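Local atomic coordinates of RagA protein (Porphyromonas gingivalis, PDB entry 6SLN), a protein that probably takes up peptides across the outer membrane as a TonB-dependent receptor, working in an assembly with a second protein. Residues Asn774-Pro779 with Thr783-Gly788; Leu711-Met716 with Phe722-Gln727. All coordinates share one frame; numbering follows the deposited sequence.

Contact 1. Residues Asn774-Pro779 with Thr783-Gly788; sequences NKYMLP and TIWEIG
Tyr776 and Trp785 face each other as a hydrogen-bonded pair in an antiparallel beta hairpin, strands 775-778 and 783-786 running at 164° with their axes 4.4 Å apart at the closest; the second strand also pairs with strand 792-802. The N-H of each residue of this pair is bonded to the carbonyl of the other, and beyond them Ile787 N donates to Asn774 O at 2.9 Å. The side chains of Tyr776, Leu778 and Trp785 share one face of the hairpin. Trp785 CG lies beside its own backbone N (chi1 -64°), which lets the indole receive Leu778: methyl CD1 sits over one face, 3.5 Å from the centroid of the five-membered ring and only 9° off its normal, a CH-pi contact. Tyr776 runs alongside the indole in the same direction, its ring turned obliquely to the indole plane, and meets it through CD2 at 3.7 Å from Trp785 CE3. Phe770, in the connection leading into the hairpin, also meets the Tyr776 ring, while Leu152, Ile766 and Leu769 pack on the indole. Lys775, Met777, Ile784 and Glu786 occupy the other face, where Met777 and Ile784 pack on Tyr794 and on strand 833-836. There Lys775 and Glu786 make aliphatic contact although their charged ends lie apart. Near the turn, Thr783 OG1 is hydrogen-bonded to Thr781 OG1 and touches Leu778 CB at 3.6 Å.

Contact 2. Residues Leu711-Met716 with Phe722-Gln727; sequences LIDVPM and FFSQYQ
A beta hairpin at the end of barrel strand 696-715 brings Leu711-Met716 against Phe722-Gln727 in antiparallel register. Ile712 and Gln727 exchange two backbone hydrogen bonds, Val714 and Gln725 two more, and Met716 N closes the series on Phe723 O at 3.1 Å in a nearly straight bond (178° at the hydrogen). Asp713 lies across one face of the Tyr726 ring: CB is 3.9 Å from the ring centroid and displaced toward the rim, and the carboxylate is turned only 13° from the ring plane. CG of Asp713 stands anti to its N (chi1 -164°), carrying the carboxylate toward Ser724, whose OG is modelled too close to OD1 for the bond length to be trusted. Leu711 O comes to the edge of the same ring, in its plane. On the other face of the hairpin, Met716 SD runs beside Gln725 CB at 3.8 Å. The Gln725 amide leads away from 711-716 into neighbouring loops: NE2 donates to Tyr726 O and Asn648 O, and OE1 accepts from Gly671 N. Basic side chains of a second protein in the assembly bond to Met716 O and Phe723 O, so this hairpin end forms part of the interface, its carbonyls accepting from basic groups.

Contact 2 closes before contact 1 opens: the chain leaves hairpin 711-727, passes through barrel strands 732-746 and 752-764, and then enters hairpin 774-788. Their centres are about 15 Å apart, on the same side of the chain's centre. Contact 2 prolongs a strand of the barrel wall, whereas contact 1 belongs to a separate small antiparallel sheet built in the excursion between barrel strands 752-764 and 844-853. They meet where the hydroxyl of Tyr776 packs on Pro715. Both also touch the second protein, so both hairpins lie at the junction with it, and Thr783 of contact 1 packs on the backbone of the bound peptide, consistent with a place beside the substrate site.

Contact 1. Residues Asn774-Pro779 with Thr783-Gly788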
loop_
_atom_site.group_PDB
_atom_site.type_symbol
_atom_site.label_atom_id
_atom_site.label_comp_id
_atom_site.label_asym_id
_atom_site.label_seq_id
_atom_site.Cartn_x
_atom_site.Cartn_y
_atom_site.Cartn_z
ATOM N N ASN A 774 5.242 21.510 -43.516
ATOM C CA ASN A 774 4.252 22.559 -43.672
ATOM C C ASN A 774 2.957 22.203 -42.933
ATOM O O ASN A 774 2.232 23.094 -42.476
ATOM C CB ASN A 774 4.035 22.790 -45.160
ATOM C CG ASN A 774 2.802 23.572 -45.453
ATOM O OD1 ASN A 774 1.823 23.025 -45.970
ATOM N ND2 ASN A 774 2.829 24.868 -45.140
ATOM N N LYS A 775 2.680 20.915 -42.744
ATOM C CA LYS A 775 1.417 20.516 -42.149
ATOM C C LYS A 775 1.515 19.105 -41.574
ATOM O O LYS A 775 2.288 18.267 -42.056
ATOM C CB LYS A 775 0.279 20.601 -43.180
ATOM C CG LYS A 775 0.325 19.523 -44.250
ATOM C CD LYS A 775 -0.934 19.535 -45.093
ATOM C CE LYS A 775 -1.144 18.198 -45.798
ATOM N NZ LYS A 775 -0.163 17.994 -46.904
ATOM N N TYR A 776 0.706 18.851 -40.543
ATOM C CA TYR A 776 0.643 17.535 -39.907
ATOM C C TYR A 776 -0.791 17.229 -39.494
ATOM O O TYR A 776 -1.356 17.919 -38.637
ATOM C CB TYR A 776 1.561 17.459 -38.686
ATOM C CG TYR A 776 1.430 16.163 -37.923
ATOM C CD1 TYR A 776 2.146 15.033 -38.311
ATOM C CD2 TYR A 776 0.589 16.062 -36.823
ATOM C CE1 TYR A 776 2.035 13.843 -37.626
ATOM C CE2 TYR A 776 0.463 14.869 -36.128
ATOM C CZ TYR A 776 1.188 13.763 -36.533
ATOM O OH TYR A 776 1.084 12.580 -35.827
ATOM N N MET A 777 -1.365 16.185 -40.085
ATOM C CA MET A 777 -2.685 15.712 -39.698
ATOM C C MET A 777 -2.526 14.781 -38.516
ATOM O O MET A 777 -1.839 13.763 -38.625
ATOM C CB MET A 777 -3.363 14.984 -40.856
ATOM C CG MET A 777 -4.769 14.473 -40.550
ATOM S SD MET A 777 -4.851 12.687 -40.290
ATOM C CE MET A 777 -5.084 12.083 -41.944
ATOM N N LEU A 778 -3.131 15.136 -37.388
ATOM C CA LEU A 778 -3.075 14.272 -36.219
ATOM C C LEU A 778 -3.868 13.010 -36.541
ATOM O O LEU A 778 -5.086 13.105 -36.762
ATOM C CB LEU A 778 -3.633 14.997 -34.998
ATOM C CG LEU A 778 -2.794 16.114 -34.363
ATOM C CD1 LEU A 778 -2.651 17.334 -35.285
ATOM C CD2 LEU A 778 -3.391 16.536 -33.034
ATOM N N PRO A 779 -3.229 11.834 -36.641
ATOM C CA PRO A 779 -3.931 10.649 -37.158
ATOM C C PRO A 779 -5.133 10.273 -36.306
ATOM O O PRO A 779 -5.120 10.388 -35.082
ATOM C CB PRO A 779 -2.859 9.555 -37.139
ATOM C CG PRO A 779 -1.574 10.323 -37.262
ATOM C CD PRO A 779 -1.786 11.589 -36.481
ATOM N N THR A 783 -8.394 16.215 -37.380
ATOM C CA THR A 783 -7.781 17.526 -37.193
ATOM C C THR A 783 -6.409 17.585 -37.874
ATOM O O THR A 783 -5.768 16.563 -38.150
ATOM C CB THR A 783 -7.626 17.860 -35.703
ATOM O OG1 THR A 783 -6.626 17.004 -35.129
ATOM C CG2 THR A 783 -8.954 17.696 -34.956
ATOM N N ILE A 784 -5.943 18.804 -38.132
ATOM C CA ILE A 784 -4.653 19.002 -38.782
ATOM C C ILE A 784 -3.994 20.258 -38.235
ATOM O O ILE A 784 -4.659 21.255 -37.919
ATOM C CB ILE A 784 -4.779 19.087 -40.316
ATOM C CG1 ILE A 784 -3.408 18.947 -40.983
ATOM C CG2 ILE A 784 -5.389 20.407 -40.720
ATOM C CD1 ILE A 784 -3.450 18.976 -42.480
ATOM N N TRP A 785 -2.677 20.173 -38.082
ATOM C CA TRP A 785 -1.808 21.326 -37.945
ATOM C C TRP A 785 -1.315 21.720 -39.340
ATOM O O TRP A 785 -0.751 20.885 -40.057
ATOM C CB TRP A 785 -0.644 20.979 -37.027
ATOM C CG TRP A 785 -1.041 20.668 -35.600
ATOM C CD1 TRP A 785 -2.152 21.111 -34.932
ATOM C CD2 TRP A 785 -0.306 19.868 -34.662
ATOM N NE1 TRP A 785 -2.150 20.627 -33.645
ATOM C CE2 TRP A 785 -1.025 19.865 -33.458
ATOM C CE3 TRP A 785 0.892 19.154 -34.728
ATOM C CZ2 TRP A 785 -0.582 19.179 -32.329
ATOM C CZ3 TRP A 785 1.320 18.462 -33.601
ATOM C CH2 TRP A 785 0.591 18.484 -32.425
ATOM N N GLU A 786 -1.556 22.970 -39.744
ATOM C CA GLU A 786 -1.088 23.459 -41.039
ATOM C C GLU A 786 -0.632 24.909 -40.920
ATOM O O GLU A 786 -1.379 25.764 -40.437
ATOM C CB GLU A 786 -2.175 23.329 -42.109
ATOM C CG GLU A 786 -1.691 23.690 -43.497
ATOM C CD GLU A 786 -2.676 23.289 -44.567
ATOM O OE1 GLU A 786 -3.687 22.667 -44.214
ATOM O OE2 GLU A 786 -2.445 23.593 -45.758
ATOM N N ILE A 787 0.579 25.190 -41.406
ATOM C CA ILE A 787 1.289 26.413 -41.024
ATOM C C ILE A 787 0.511 27.683 -41.356
ATOM O O ILE A 787 0.673 28.705 -40.690
ATOM C CB ILE A 787 2.696 26.416 -41.661
ATOM C CG1 ILE A 787 3.670 25.671 -40.743
ATOM C CG2 ILE A 787 3.199 27.842 -41.961
ATOM C CD1 ILE A 787 5.090 25.757 -41.174
ATOM N N GLY A 788 -0.337 27.666 -42.358
ATOM C CA GLY A 788 -0.983 28.952 -42.515
ATOM C C GLY A 788 -2.235 29.216 -41.693
ATOM O O GLY A 788 -2.905 30.230 -41.933
#

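Contact 2. Residues Leu711-Met716 with Phe722-Gln727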
loop_
_atom_site.group_PDB
_atom_site.type_symbol
_atom_site.label_atom_id
_atom_site.label_comp_id
_atom_site.label_asym_id
_atom_site.label_seq_id
_atom_site.Cartn_x
_atom_site.Cartn_y
_atom_site.Cartn_z
ATOM N N LEU A 711 6.718 24.180 -26.983
ATOM C CA LEU A 711 6.816 22.842 -26.401
ATOM C C LEU A 711 5.803 21.958 -27.096
ATOM O O LEU A 711 4.619 21.965 -26.763
ATOM C CB LEU A 711 6.591 22.880 -24.894
ATOM C CG LEU A 711 7.907 23.207 -24.204
ATOM C CD1 LEU A 711 7.730 23.671 -22.764
ATOM C CD2 LEU A 711 8.816 21.979 -24.307
ATOM N N ILE A 712 6.249 21.219 -28.096
ATOM C CA ILE A 712 5.386 20.271 -28.778
ATOM C C ILE A 712 5.761 18.882 -28.300
ATOM O O ILE A 712 6.946 18.519 -28.267
ATOM C CB ILE A 712 5.503 20.381 -30.309
ATOM C CG1 ILE A 712 5.027 21.759 -30.801
ATOM C CG2 ILE A 712 4.730 19.237 -30.976
ATOM C CD1 ILE A 712 4.685 21.823 -32.317
ATOM N N ASP A 713 4.757 18.128 -27.868
ATOM C CA ASP A 713 4.920 16.704 -27.600
ATOM C C ASP A 713 4.967 16.053 -28.981
ATOM O O ASP A 713 3.960 15.588 -29.531
ATOM C CB ASP A 713 3.780 16.187 -26.724
ATOM C CG ASP A 713 4.081 14.847 -26.093
ATOM O OD1 ASP A 713 5.130 14.258 -26.414
ATOM O OD2 ASP A 713 3.266 14.376 -25.272
ATOM N N VAL A 714 6.159 16.063 -29.564
ATOM C CA VAL A 714 6.291 15.780 -30.998
ATOM C C VAL A 714 5.887 14.334 -31.267
ATOM O O VAL A 714 6.369 13.416 -30.576
ATOM C CB VAL A 714 7.721 16.057 -31.469
ATOM C CG1 VAL A 714 7.968 15.375 -32.796
ATOM C CG2 VAL A 714 7.971 17.575 -31.585
ATOM N N PRO A 715 4.980 14.090 -32.215
ATOM C CA PRO A 715 4.608 12.708 -32.553
ATOM C C PRO A 715 5.771 11.993 -33.230
ATOM O O PRO A 715 6.334 12.486 -34.210
ATOM C CB PRO A 715 3.413 12.880 -33.513
ATOM C CG PRO A 715 2.990 14.338 -33.418
ATOM C CD PRO A 715 4.226 15.086 -32.996
ATOM N N MET A 716 6.115 10.860 -32.731
ATOM C CA MET A 716 7.252 10.325 -33.473
ATOM C C MET A 716 6.793 9.307 -34.509
ATOM O O MET A 716 5.791 8.615 -34.300
ATOM C CB MET A 716 8.259 9.657 -32.530
ATOM C CG MET A 716 8.572 10.463 -31.275
ATOM S SD MET A 716 10.094 11.387 -31.499
ATOM C CE MET A 716 11.215 10.015 -31.740
ATOM N N PHE A 722 9.050 4.828 -30.387
ATOM C CA PHE A 722 8.561 5.684 -29.323
ATOM C C PHE A 722 7.272 6.333 -29.790
ATOM O O PHE A 722 7.050 6.487 -30.995
ATOM C CB PHE A 722 9.555 6.784 -28.963
ATOM C CG PHE A 722 10.867 6.276 -28.468
ATOM C CD1 PHE A 722 11.033 5.938 -27.133
ATOM C CD2 PHE A 722 11.937 6.133 -29.334
ATOM C CE1 PHE A 722 12.234 5.468 -26.672
ATOM C CE2 PHE A 722 13.142 5.659 -28.864
ATOM C CZ PHE A 722 13.287 5.334 -27.530
ATOM N N PHE A 723 6.429 6.722 -28.826
ATOM C CA PHE A 723 5.156 7.359 -29.149
ATOM C C PHE A 723 5.337 8.843 -29.403
ATOM O O PHE A 723 4.759 9.404 -30.343
ATOM C CB PHE A 723 4.154 7.174 -28.015
ATOM C CG PHE A 723 3.850 5.752 -27.697
ATOM C CD1 PHE A 723 3.628 4.834 -28.710
ATOM C CD2 PHE A 723 3.773 5.329 -26.381
ATOM C CE1 PHE A 723 3.329 3.524 -28.412
ATOM C CE2 PHE A 723 3.491 4.022 -26.084
ATOM C CZ PHE A 723 3.267 3.117 -27.104
ATOM N N SER A 724 6.115 9.496 -28.554
ATOM C CA SER A 724 6.230 10.941 -28.594
ATOM C C SER A 724 7.537 11.298 -27.912
ATOM O O SER A 724 8.211 10.439 -27.339
ATOM C CB SER A 724 5.014 11.609 -27.930
ATOM O OG SER A 724 5.264 11.959 -26.580
ATOM N N GLN A 725 7.910 12.567 -28.019
ATOM C CA GLN A 725 9.071 13.090 -27.310
ATOM C C GLN A 725 8.977 14.598 -27.368
ATOM O O GLN A 725 8.895 15.172 -28.462
ATOM C CB GLN A 725 10.381 12.614 -27.918
ATOM C CG GLN A 725 11.613 13.333 -27.342
ATOM C CD GLN A 725 11.799 13.097 -25.854
ATOM O OE1 GLN A 725 11.833 11.956 -25.390
ATOM N NE2 GLN A 725 11.907 14.174 -25.100
ATOM N N TYR A 726 8.961 15.235 -26.203
ATOM C CA TYR A 726 8.874 16.684 -26.169
ATOM C C TYR A 726 10.098 17.324 -26.827
ATOM O O TYR A 726 11.215 16.801 -26.751
ATOM C CB TYR A 726 8.718 17.148 -24.729
ATOM C CG TYR A 726 7.300 17.477 -24.350
ATOM C CD1 TYR A 726 6.632 18.529 -24.958
ATOM C CD2 TYR A 726 6.635 16.750 -23.376
ATOM C CE1 TYR A 726 5.336 18.848 -24.608
ATOM C CE2 TYR A 726 5.333 17.064 -23.013
ATOM C CZ TYR A 726 4.693 18.109 -23.637
ATOM O OH TYR A 726 3.408 18.422 -23.283
ATOM N N GLN A 727 9.866 18.452 -27.503
ATOM C CA GLN A 727 10.893 19.219 -28.194
ATOM C C GLN A 727 10.458 20.681 -28.249
ATOM O O GLN A 727 9.265 20.986 -28.302
ATOM C CB GLN A 727 11.141 18.687 -29.618
ATOM C CG GLN A 727 12.107 17.499 -29.701
ATOM C CD GLN A 727 11.870 16.620 -30.920
ATOM O OE1 GLN A 727 10.988 16.891 -31.715
ATOM N NE2 GLN A 727 12.653 15.563 -31.062
#